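Local structure of putative isomerase YbhH (Escherichia coli, 6OTV) at residues 26-29 with 30-33; 79-82 with 83-86; 91-94 with 95-98; 206-209 with 210-214; 219-222 with 223-226. The protein is assigned to the PrpF family and probably acts as an isomerase, although its substrate and reaction are not established. All coordinates share one frame; numbering follows the deposited sequence. Where two conformers were deposited one is given.

Contact 1 of 5, residues 26-29 with 30-33; sequences EDQT and QRDK
Asp27 and Gln30 meet in an N-cap, the local device by which a side chain closes the first turn of an α-helix, here helix 28-39. The capping bond runs from Gln30 N to Asp27 OD2 (3.1 Å, 158° at the hydrogen). With CG anti to its own backbone N (chi1 -178°), the Asp27 carboxylate swings back over the helix start, where the amide meets OD2 from above the carboxylate plane. The backbone then takes over: Arg31 N, Asp32 N and Lys33 N donate to the carbonyl oxygens of Asp27, Gln28 and Thr29, each four residues back.

Among the charged groups, Arg31 and Asp32 form a salt bridge, NH2 to OD1 at 3.2 Å, that rests on charge alone, because the oxygen lies well out of the guanidinium plane. Gln28, bent at chi2, runs alongside this pair. Its CG sits at the guanidinium edge, 3.3 Å from Arg31 NH2, while its amide is turned 54° against the carboxylate of Asp32. On the exposed surface Thr29 and Lys33, one turn apart, lie side by side, and Lys33, bent at its last torsion, brings NZ to 3.5 Å from Thr29 CG2.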
loop_
_atom_site.group_PDB
_atom_site.type_symbol
_atom_site.label_atom_id
_atom_site.label_comp_id
_atom_site.label_asym_id
_atom_site.label_seq_id
_atom_site.Cartn_x
_atom_site.Cartn_y
_atom_site.Cartn_z
ATOM N N GLU A 26 -0.007 -10.977 25.518
ATOM C CA GLU A 26 -0.248 -9.598 25.110
ATOM C C GLU A 26 0.453 -8.609 26.036
ATOM O O GLU A 26 0.812 -7.508 25.604
ATOM C CB GLU A 26 -1.753 -9.329 25.060
ATOM C CG GLU A 26 -2.143 -8.007 24.426
ATOM C CD GLU A 26 -3.643 -7.891 24.215
ATOM O OE1 GLU A 26 -4.318 -8.941 24.136
ATOM O OE2 GLU A 26 -4.147 -6.751 24.133
ATOM N N ASP A 27 0.669 -8.983 27.295
ATOM C CA ASP A 27 1.355 -8.101 28.230
ATOM C C ASP A 27 2.806 -7.905 27.805
ATOM O O ASP A 27 3.546 -8.875 27.610
ATOM C CB ASP A 27 1.288 -8.668 29.645
ATOM C CG ASP A 27 1.958 -7.764 30.661
ATOM O OD1 ASP A 27 1.482 -6.624 30.845
ATOM O OD2 ASP A 27 2.959 -8.192 31.272
ATOM N N GLN A 28 3.211 -6.641 27.668
ATOM C CA GLN A 28 4.526 -6.332 27.120
ATOM C C GLN A 28 5.649 -6.783 28.047
ATOM O O GLN A 28 6.712 -7.197 27.572
ATOM C CB GLN A 28 4.626 -4.832 26.840
ATOM C CG GLN A 28 5.851 -4.413 26.048
ATOM C CD GLN A 28 6.894 -3.728 26.907
ATOM O OE1 GLN A 28 6.889 -3.857 28.131
ATOM N NE2 GLN A 28 7.795 -2.988 26.268
ATOM N N THR A 29 5.435 -6.719 29.361
ATOM C CA THR A 29 6.480 -7.118 30.297
ATOM C C THR A 29 6.708 -8.624 30.256
ATOM O O THR A 29 7.854 -9.088 30.215
ATOM C CB THR A 29 6.120 -6.661 31.710
ATOM O OG1 THR A 29 5.961 -5.237 31.721
ATOM C CG2 THR A 29 7.213 -7.050 32.695
ATOM N N GLN A 30 5.625 -9.406 30.269
ATOM C CA GLN A 30 5.762 -10.856 30.181
ATOM C C GLN A 30 6.337 -11.274 28.834
ATOM O O GLN A 30 7.160 -12.196 28.760
ATOM C CB GLN A 30 4.410 -11.529 30.419
ATOM C CG GLN A 30 3.836 -11.282 31.798
ATOM C CD GLN A 30 4.741 -11.799 32.900
ATOM O OE1 GLN A 30 5.364 -12.852 32.764
ATOM N NE2 GLN A 30 4.823 -11.054 33.998
ATOM N N ARG A 31 5.910 -10.611 27.755
ATOM C CA ARG A 31 6.446 -10.923 26.435
ATOM C C ARG A 31 7.952 -10.703 26.389
ATOM O O ARG A 31 8.696 -11.551 25.882
ATOM C CB ARG A 31 5.745 -10.078 25.370
ATOM C CG ARG A 31 6.308 -10.249 23.967
ATOM C CD ARG A 31 5.667 -9.283 22.975
ATOM N NE ARG A 31 5.881 -7.882 23.336
ATOM C CZ ARG A 31 6.976 -7.187 23.037
ATOM N NH1 ARG A 31 7.972 -7.761 22.375
ATOM N NH2 ARG A 31 7.080 -5.916 23.402
ATOM N N ASP A 32 8.419 -9.576 26.933
ATOM C CA ASP A 32 9.848 -9.281 26.912
ATOM C C ASP A 32 10.638 -10.285 27.740
ATOM O O ASP A 32 11.751 -10.669 27.362
ATOM C CB ASP A 32 10.097 -7.858 27.411
ATOM C CG ASP A 32 9.716 -6.809 26.385
ATOM O OD1 ASP A 32 9.311 -7.190 25.265
ATOM O OD2 ASP A 32 9.823 -5.605 26.699
ATOM N N LYS A 33 10.088 -10.719 28.879
ATOM C CA LYS A 33 10.762 -11.744 29.670
ATOM C C LYS A 33 10.940 -13.029 28.869
ATOM O O LYS A 33 11.986 -13.683 28.949
ATOM C CB LYS A 33 9.983 -12.020 30.957
ATOM C CG LYS A 33 10.215 -11.005 32.064
ATOM C CD LYS A 33 9.599 -11.480 33.373
ATOM C CE LYS A 33 9.969 -10.566 34.534
ATOM N NZ LYS A 33 9.462 -9.179 34.341
#

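Contact 2 of 5, residues 79-82 with 83-86; sequences QVIV and HEQR. With PO4 (phosphate ion), chain J.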
loop_
_atom_site.group_PDB
_atom_site.type_symbol
_atom_site.label_atom_id
_atom_site.label_comp_id
_atom_site.label_asym_id
_atom_site.label_seq_id
_atom_site.Cartn_x
_atom_site.Cartn_y
_atom_site.Cartn_z
ATOM N N GLN A 79 15.207 -6.145 19.631
ATOM C CA GLN A 79 16.616 -6.382 19.914
ATOM C C GLN A 79 16.740 -6.871 21.351
ATOM O O GLN A 79 16.339 -6.170 22.287
ATOM C CB GLN A 79 17.439 -5.110 19.702
ATOM C CG GLN A 79 18.944 -5.280 19.903
ATOM C CD GLN A 79 19.613 -6.028 18.762
ATOM O OE1 GLN A 79 19.308 -5.802 17.591
ATOM N NE2 GLN A 79 20.528 -6.928 19.100
ATOM N N VAL A 80 17.274 -8.074 21.528
ATOM C CA VAL A 80 17.458 -8.655 22.853
ATOM C C VAL A 80 18.895 -8.378 23.269
ATOM O O VAL A 80 19.837 -8.933 22.693
ATOM C CB VAL A 80 17.139 -10.156 22.869
ATOM C CG1 VAL A 80 17.341 -10.730 24.261
ATOM C CG2 VAL A 80 15.709 -10.393 22.404
ATOM N N ILE A 81 19.059 -7.501 24.262
ATOM C CA ILE A 81 20.388 -7.084 24.681
ATOM C C ILE A 81 21.151 -8.280 25.246
ATOM O O ILE A 81 20.572 -9.185 25.863
ATOM C CB ILE A 81 20.283 -5.942 25.706
ATOM C CG1 ILE A 81 19.392 -4.830 25.152
ATOM C CG2 ILE A 81 21.652 -5.384 26.041
ATOM C CD1 ILE A 81 19.887 -4.255 23.828
ATOM N N VAL A 82 22.462 -8.295 25.014
ATOM C CA VAL A 82 23.291 -9.432 25.400
ATOM C C VAL A 82 23.791 -9.312 26.836
ATOM O O VAL A 82 23.575 -10.211 27.655
ATOM C CB VAL A 82 24.480 -9.590 24.429
ATOM C CG1 VAL A 82 25.431 -10.668 24.934
ATOM C CG2 VAL A 82 23.986 -9.920 23.027
ATOM N N HIS A 83 24.452 -8.204 27.171
ATOM C CA HIS A 83 25.130 -8.089 28.458
ATOM C C HIS A 83 24.206 -7.679 29.600
ATOM O O HIS A 83 24.657 -7.640 30.749
ATOM C CB HIS A 83 26.299 -7.105 28.340
ATOM C CG HIS A 83 27.313 -7.504 27.312
ATOM N ND1 HIS A 83 28.147 -8.590 27.472
ATOM C CD2 HIS A 83 27.619 -6.971 26.104
ATOM C CE1 HIS A 83 28.925 -8.707 26.410
ATOM N NE2 HIS A 83 28.625 -7.736 25.565
ATOM N N GLU A 84 22.939 -7.382 29.323
ATOM C CA GLU A 84 21.957 -7.155 30.374
ATOM C C GLU A 84 20.579 -7.556 29.870
ATOM O O GLU A 84 20.318 -7.589 28.664
ATOM C CB GLU A 84 21.951 -5.699 30.854
ATOM C CG GLU A 84 21.748 -4.672 29.761
ATOM C CD GLU A 84 21.843 -3.255 30.287
ATOM O OE1 GLU A 84 20.918 -2.456 30.029
ATOM O OE2 GLU A 84 22.840 -2.945 30.973
ATOM N N GLN A 85 19.695 -7.867 30.818
ATOM C CA GLN A 85 18.352 -8.356 30.511
ATOM C C GLN A 85 17.476 -7.170 30.129
ATOM O O GLN A 85 16.794 -6.571 30.961
ATOM C CB GLN A 85 17.781 -9.128 31.695
ATOM C CG GLN A 85 18.549 -10.408 32.017
ATOM C CD GLN A 85 17.924 -11.202 33.147
ATOM O OE1 GLN A 85 17.879 -10.748 34.290
ATOM N NE2 GLN A 85 17.432 -12.394 32.832
ATOM N N ARG A 86 17.494 -6.834 28.841
ATOM C CA ARG A 86 16.720 -5.718 28.320
ATOM C C ARG A 86 16.270 -6.060 26.908
ATOM O O ARG A 86 16.927 -6.829 26.201
ATOM C CB ARG A 86 17.535 -4.415 28.330
ATOM C CG ARG A 86 16.694 -3.151 28.200
ATOM C CD ARG A 86 17.532 -1.878 28.321
ATOM N NE ARG A 86 18.181 -1.508 27.065
ATOM C CZ ARG A 86 19.486 -1.619 26.836
ATOM N NH1 ARG A 86 20.288 -2.084 27.782
ATOM N NH2 ARG A 86 19.990 -1.258 25.662
HETATM P P PO4 J . 24.739 -5.665 23.738
HETATM O O1 PO4 J . 24.918 -6.308 25.091
HETATM O O2 PO4 J . 25.961 -5.930 22.891
HETATM O O3 PO4 J . 23.518 -6.247 23.064
HETATM O O4 PO4 J . 24.550 -4.177 23.921
#
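Val82 and His83 turn successive backbone amides onto one phosphate ion. His83 N reaches O1 of the phosphate at 2.9 Å and Val82 N reaches O3 at 3.0 Å, both nearly straight. In the conformer described, Val82 CG1 also makes a CH-pi contact over the face of the His83 ring, 4.2 Å from its centroid, and His83 ND1 is bonded to Asp44.

The bend follows strand 73-80 and leads into strand 87-88, which pairs antiparallel with it, as in a hairpin. Ile81 N donates to Arg86 O (3.0 Å) and closes the loop, while Gln85 forms an inverse gamma turn within it. Ile81 CG1 stands 3.6 Å above the centre of the Arg86 guanidinium plane, and CD1 comes 3.5 Å from Arg86 NH2. Bent at chi3 (83°), the arginine folds back over the isoleucine and brings NH1 to Glu84, with which it forms a salt bridge whose modelled length is doubtful.

Aliphatic carbon thus takes one face of the guanidinium and a carboxylate lies at its edge. The phosphate, probably from the crystallisation liquor, shows that this turn can hold an anion with main-chain N-H groups.

Contact 3 of 5, residues 91-94 with 95-98; sequences PNCG and NMLS. With PO4 (phosphate ion), chain I.
Cys93 and Met96 meet at the beginning of helix 94-106, where the cysteine holds the N-cap position. Its sulfur, anti to the backbone N (chi1 -179°), accepts from Met96 N in a long but almost straight bond (3.5 Å, 171°) and also packs on Met96 CG at 3.6 Å. Behind the cap, Cys93 O receives Leu97 N and, from strand 73-80, the hydroxyl of Tyr75.

Asn95 extends the contact to a bound phosphate. Its CB lies 3.6 Å from O2 of the phosphate, and CG keeps the same distance from that oxygen. At the tip the amide divides its work. ND2 donates to O2 at 2.7 Å along a nearly linear path, with phosphate O4 close by at 3.0 Å from ND2, whereas OD1 faces the protein and accepts from Arg337 NH1 and Thr13 N. These two bonds probably set the rotation of the amide and so aim its NH2 at the anion. Gly94 N adds a strong bond to O3 (2.8 Å), and Asn95 N a weak one to O2. One turn on, Asn95 O accepts both Ser98 N and Ser98 OG, which come from the same face of its carbonyl plane.

Another ligand of the phosphate is Ile279 N, at the start of helix 279-290. Two helix N-termini thus converge on the anion, and their amides and dipoles would favour negative charge between them. Though the phosphate probably came from the crystallisation liquor, this buried site is consistent with the cleft where relatives of the diaminopimelate epimerase fold receive acidic substrates.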
loop_
_atom_site.group_PDB
_atom_site.type_symbol
_atom_site.label_atom_id
_atom_site.label_comp_id
_atom_site.label_asym_id
_atom_site.label_seq_id
_atom_site.Cartn_x
_atom_site.Cartn_y
_atom_site.Cartn_z
ATOM N N PRO A 91 14.207 0.127 16.471
ATOM C CA PRO A 91 14.506 0.218 15.040
ATOM C C PRO A 91 13.718 -0.785 14.203
ATOM O O PRO A 91 12.985 -1.640 14.703
ATOM C CB PRO A 91 16.002 -0.090 14.985
ATOM C CG PRO A 91 16.187 -1.086 16.062
ATOM C CD PRO A 91 15.204 -0.716 17.163
ATOM N N ASN A 92 13.887 -0.651 12.891
ATOM C CA ASN A 92 13.410 -1.624 11.915
ATOM C C ASN A 92 14.641 -2.308 11.335
ATOM O O ASN A 92 15.401 -1.691 10.579
ATOM C CB ASN A 92 12.574 -0.950 10.828
ATOM C CG ASN A 92 12.238 -1.886 9.675
ATOM O OD1 ASN A 92 12.235 -3.108 9.825
ATOM N ND2 ASN A 92 11.950 -1.309 8.515
ATOM N N CYS A 93 14.848 -3.569 11.702
ATOM C CA CYS A 93 16.011 -4.319 11.237
ATOM C C CYS A 93 15.731 -4.838 9.833
ATOM O O CYS A 93 14.878 -5.713 9.643
ATOM C CB CYS A 93 16.336 -5.462 12.192
ATOM S SG CYS A 93 17.779 -6.427 11.701
ATOM N N GLY A 94 16.452 -4.299 8.847
ATOM C CA GLY A 94 16.243 -4.696 7.468
ATOM C C GLY A 94 16.795 -6.062 7.136
ATOM O O GLY A 94 16.329 -6.694 6.182
ATOM N N ASN A 95 17.774 -6.537 7.902
ATOM C CA ASN A 95 18.322 -7.860 7.643
ATOM C C ASN A 95 17.390 -8.957 8.144
ATOM O O ASN A 95 17.137 -9.932 7.429
ATOM C CB ASN A 95 19.708 -7.976 8.270
ATOM C CG ASN A 95 20.755 -7.249 7.464
ATOM O OD1 ASN A 95 21.299 -7.795 6.503
ATOM N ND2 ASN A 95 21.025 -6.001 7.830
ATOM N N MET A 96 16.863 -8.817 9.364
ATOM C CA MET A 96 15.859 -9.769 9.829
ATOM C C MET A 96 14.616 -9.724 8.952
ATOM O O MET A 96 13.933 -10.742 8.787
ATOM C CB MET A 96 15.497 -9.494 11.290
ATOM C CG MET A 96 16.611 -9.817 12.269
ATOM S SD MET A 96 16.899 -11.590 12.446
ATOM C CE MET A 96 15.548 -12.050 13.530
ATOM N N LEU A 97 14.321 -8.560 8.372
ATOM C CA LEU A 97 13.221 -8.445 7.422
ATOM C C LEU A 97 13.360 -9.443 6.279
ATOM O O LEU A 97 12.350 -9.897 5.727
ATOM C CB LEU A 97 13.165 -7.014 6.887
ATOM C CG LEU A 97 12.078 -6.610 5.897
ATOM C CD1 LEU A 97 10.697 -6.780 6.504
ATOM C CD2 LEU A 97 12.305 -5.173 5.466
ATOM N N SER A 98 14.598 -9.815 5.931
ATOM C CA SER A 98 14.826 -10.738 4.822
ATOM C C SER A 98 14.157 -12.085 5.049
ATOM O O SER A 98 13.820 -12.776 4.082
ATOM C CB SER A 98 16.326 -10.942 4.598
ATOM O OG SER A 98 17.028 -9.721 4.726
HETATM P P PO4 I . 20.004 -3.300 9.670
HETATM O O1 PO4 I . 20.542 -2.680 10.940
HETATM O O2 PO4 I . 19.766 -4.775 9.884
HETATM O O3 PO4 I . 18.710 -2.616 9.280
HETATM O O4 PO4 I . 21.012 -3.133 8.559
#

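Contact 4 of 5, residues 206-209 with 210-214; sequences LGKT and GYELP
The carboxylate of Glu212 is the flat group on which Thr209 and Gly210 converge, in a loop built round an ST turn between strand 197-202 and helix 214-219. Two consecutive amides come to its two oxygens on their syn sides: Thr209 N to OE2 (3.0 Å, 19° out of the carboxylate plane) and Gly210 N to OE1 (2.9 Å, 24° out of it). The paired grip fixes the rotation of the group, which bends back to the turn through chi2 (88°). Lys208 crosses the glutamate at about a right angle and lays its methylenes against OE2, CD at 3.3 Å. Its NZ goes on to a salt bridge with Asp220, leaving Glu212 as an oppositely charged neighbour 4.6 Å from NZ to OE2.

The second flat group, the Tyr211 ring, runs past Thr209, with CE2 3.5 Å from Thr209 O, and carries its hydroxyl to Pro256 O. Gly210 takes a positive phi in the middle of the turn, and its carbonyl is held by Asn264.

The ST turn itself is made by Thr209, whose hydroxyl occupies the crowded position between backbone N and carbonyl carbon. From there OG1 faces the second amide ahead and accepts from it in an almost straight bond, Tyr211 N to Thr209 OG1 at 3.0 Å.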
loop_
_atom_site.group_PDB
_atom_site.type_symbol
_atom_site.label_atom_id
_atom_site.label_comp_id
_atom_site.label_asym_id
_atom_site.label_seq_id
_atom_site.Cartn_x
_atom_site.Cartn_y
_atom_site.Cartn_z
ATOM N N LEU A 206 35.081 17.707 8.696
ATOM C CA LEU A 206 35.364 17.511 10.111
ATOM C C LEU A 206 36.790 17.026 10.346
ATOM O O LEU A 206 37.089 16.485 11.414
ATOM C CB LEU A 206 34.361 16.534 10.725
ATOM C CG LEU A 206 32.889 16.953 10.666
ATOM C CD1 LEU A 206 32.036 15.999 11.483
ATOM C CD2 LEU A 206 32.704 18.390 11.145
ATOM N N GLY A 207 37.673 17.204 9.364
ATOM C CA GLY A 207 39.059 16.811 9.525
ATOM C C GLY A 207 39.312 15.325 9.454
ATOM O O GLY A 207 40.332 14.855 9.964
ATOM N N LYS A 208 38.412 14.567 8.832
ATOM C CA LYS A 208 38.535 13.122 8.726
ATOM C C LYS A 208 38.541 12.707 7.263
ATOM O O LYS A 208 37.916 13.351 6.415
ATOM C CB LYS A 208 37.390 12.413 9.466
ATOM C CG LYS A 208 37.474 12.535 10.975
ATOM C CD LYS A 208 38.764 11.916 11.483
ATOM C CE LYS A 208 38.911 12.098 12.974
ATOM N NZ LYS A 208 40.138 11.436 13.501
ATOM N N THR A 209 39.268 11.625 6.970
ATOM C CA THR A 209 39.226 11.069 5.623
ATOM C C THR A 209 37.895 10.386 5.350
ATOM O O THR A 209 37.408 10.403 4.213
ATOM C CB THR A 209 40.364 10.068 5.420
ATOM O OG1 THR A 209 40.086 8.880 6.174
ATOM C CG2 THR A 209 41.687 10.659 5.883
ATOM N N GLY A 210 37.291 9.795 6.379
ATOM C CA GLY A 210 36.099 8.993 6.227
ATOM C C GLY A 210 36.360 7.511 6.096
ATOM O O GLY A 210 35.403 6.728 6.063
ATOM N N TYR A 211 37.624 7.099 6.025
ATOM C CA TYR A 211 37.978 5.695 5.881
ATOM C C TYR A 211 38.514 5.101 7.174
ATOM O O TYR A 211 38.959 3.948 7.180
ATOM C CB TYR A 211 38.989 5.527 4.746
ATOM C CG TYR A 211 38.553 6.214 3.472
ATOM C CD1 TYR A 211 37.556 5.668 2.672
ATOM C CD2 TYR A 211 39.131 7.415 3.072
ATOM C CE1 TYR A 211 37.148 6.295 1.510
ATOM C CE2 TYR A 211 38.730 8.050 1.909
ATOM C CZ TYR A 211 37.738 7.486 1.134
ATOM O OH TYR A 211 37.330 8.109 -0.021
ATOM N N GLU A 212 38.471 5.858 8.269
ATOM C CA GLU A 212 38.962 5.366 9.548
ATOM C C GLU A 212 38.074 4.241 10.073
ATOM O O GLU A 212 36.890 4.139 9.735
ATOM C CB GLU A 212 39.026 6.503 10.574
ATOM C CG GLU A 212 39.964 7.653 10.204
ATOM C CD GLU A 212 39.287 8.732 9.370
ATOM O OE1 GLU A 212 38.175 8.490 8.852
ATOM O OE2 GLU A 212 39.870 9.829 9.237
ATOM N N LEU A 213 38.665 3.390 10.905
ATOM C CA LEU A 213 37.918 2.303 11.514
ATOM C C LEU A 213 36.882 2.855 12.493
ATOM O O LEU A 213 37.070 3.932 13.068
ATOM C CB LEU A 213 38.861 1.348 12.240
ATOM C CG LEU A 213 39.913 0.629 11.392
ATOM C CD1 LEU A 213 40.916 -0.090 12.280
ATOM C CD2 LEU A 213 39.251 -0.346 10.434
ATOM N N PRO A 214 35.770 2.140 12.686
ATOM C CA PRO A 214 34.772 2.590 13.675
ATOM C C PRO A 214 35.346 2.817 15.064
ATOM O O PRO A 214 34.919 3.748 15.759
ATOM C CB PRO A 214 33.742 1.452 13.663
ATOM C CG PRO A 214 33.849 0.869 12.293
ATOM C CD PRO A 214 35.305 0.974 11.914
#

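Contact 5 of 5, residues 219-222 with 223-226; sequences ADKA and LLAR
Asp220 lays its carboxylate across the base of Leu223, the two side chains crossing at about a right angle, with Asp220 CG 3.5 Å from Leu223 CB. The overlap follows from the torsion that sets CG anti to the backbone N (chi1 -164°), because this turns the carboxylate back to the first turn of the helix. OD1 accepts from Leu223 N at 2.8 Å, and the donor comes from well above the carboxylate plane. OD2 faces Lys208, so that each oxygen has its own partner and the lysine would probably stabilise the negative charge.

The carbonyl of the same residue is used as well. Leu224 N donates to Asp220 O at 3.1 Å in the carbonyl plane, and Leu224 CG lies 3.3 Å from that oxygen. Regular helical bonds continue from Ala225 N to Lys221 O and from Arg226 N to Ala222 O.

On the outer side Lys221, bent at chi2 and chi4, curls over the helix start and brings NZ to 3.5 Å from Leu224 CD1, a contact of charged tip with methyl group. Leu223 faces inward instead, onto Leu206 and Lys208, whereas Leu224 packs on Phe268.

Helix 214-219 ends just before Asp220, which departs from helical angles as the centre of an inverse gamma turn, and helix 221-237 begins just after it. An aspartate that follows one helix and, from the N-cap position of the next, accepts from the amide three residues on is a classical N-cap arrangement.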
loop_
_atom_site.group_PDB
_atom_site.type_symbol
_atom_site.label_atom_id
_atom_site.label_comp_id
_atom_site.label_asym_id
_atom_site.label_seq_id
_atom_site.Cartn_x
_atom_site.Cartn_y
_atom_site.Cartn_z
ATOM N N ALA A 219 37.071 6.822 19.346
ATOM C CA ALA A 219 38.070 7.338 20.274
ATOM C C ALA A 219 38.241 8.846 20.142
ATOM O O ALA A 219 38.538 9.523 21.131
ATOM C CB ALA A 219 39.408 6.632 20.056
ATOM N N ASP A 220 38.063 9.386 18.936
ATOM C CA ASP A 220 38.179 10.822 18.721
ATOM C C ASP A 220 37.014 11.544 19.384
ATOM O O ASP A 220 35.983 11.781 18.746
ATOM C CB ASP A 220 38.232 11.138 17.224
ATOM C CG ASP A 220 38.727 12.546 16.936
ATOM O OD1 ASP A 220 38.383 13.481 17.690
ATOM O OD2 ASP A 220 39.467 12.719 15.947
ATOM N N LYS A 221 37.176 11.903 20.661
ATOM C CA LYS A 221 36.093 12.551 21.393
ATOM C C LYS A 221 35.827 13.963 20.883
ATOM O O LYS A 221 34.700 14.458 20.995
ATOM C CB LYS A 221 36.408 12.572 22.889
ATOM C CG LYS A 221 35.717 11.463 23.679
ATOM C CD LYS A 221 36.089 10.082 23.156
ATOM C CE LYS A 221 35.240 8.990 23.793
ATOM N NZ LYS A 221 33.794 9.143 23.463
ATOM N N ALA A 222 36.843 14.622 20.322
ATOM C CA ALA A 222 36.620 15.934 19.726
ATOM C C ALA A 222 35.758 15.831 18.471
ATOM O O ALA A 222 34.938 16.717 18.202
ATOM C CB ALA A 222 37.958 16.603 19.412
ATOM N N LEU A 223 35.925 14.756 17.694
ATOM C CA LEU A 223 35.070 14.540 16.527
ATOM C C LEU A 223 33.633 14.252 16.944
ATOM O O LEU A 223 32.687 14.799 16.366
ATOM C CB LEU A 223 35.614 13.392 15.675
ATOM C CG LEU A 223 34.669 12.862 14.591
ATOM C CD1 LEU A 223 34.413 13.918 13.521
ATOM C CD2 LEU A 223 35.208 11.581 13.974
ATOM N N LEU A 224 33.452 13.387 17.947
ATOM C CA LEU A 224 32.109 13.062 18.414
ATOM C C LEU A 224 31.394 14.289 18.960
ATOM O O LEU A 224 30.163 14.377 18.883
ATOM C CB LEU A 224 32.175 11.965 19.477
ATOM C CG LEU A 224 32.853 10.658 19.055
ATOM C CD1 LEU A 224 32.781 9.636 20.180
ATOM C CD2 LEU A 224 32.233 10.105 17.778
ATOM N N ALA A 225 32.144 15.245 19.511
ATOM C CA ALA A 225 31.531 16.488 19.966
ATOM C C ALA A 225 31.087 17.344 18.787
ATOM O O ALA A 225 29.975 17.885 18.789
ATOM C CB ALA A 225 32.505 17.259 20.856
ATOM N N ARG A 226 31.944 17.480 17.769
ATOM C CA ARG A 226 31.571 18.248 16.586
ATOM C C ARG A 226 30.389 17.621 15.860
ATOM O O ARG A 226 29.549 18.339 15.306
ATOM C CB ARG A 226 32.766 18.380 15.642
ATOM C CG ARG A 226 33.685 19.544 15.970
ATOM C CD ARG A 226 34.763 19.723 14.912
ATOM N NE ARG A 226 35.364 21.054 14.969
ATOM C CZ ARG A 226 36.394 21.384 15.743
ATOM N NH1 ARG A 226 36.947 20.479 16.537
ATOM N NH2 ARG A 226 36.871 22.622 15.725
#

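Contact 3 is the buried one of the five, its centre about 5 Å from that of the chain, while contacts 1, 4 and 5 lie at the surface and contact 2 is partly buried. Three helix starts can be compared: aspartate caps contacts 1 and 5, whereas a cysteine caps contact 3, where the neighbouring amides turn to a phosphate. Contact 2 binds its own phosphate through a loop rather than a helix. Contacts 4 and 5 touch through a salt bridge and leucine packing, so the loop at 206-214 and helix 221-237 hold one another; contact 1, about 42 Å from contact 4 between centres, lies across the chain.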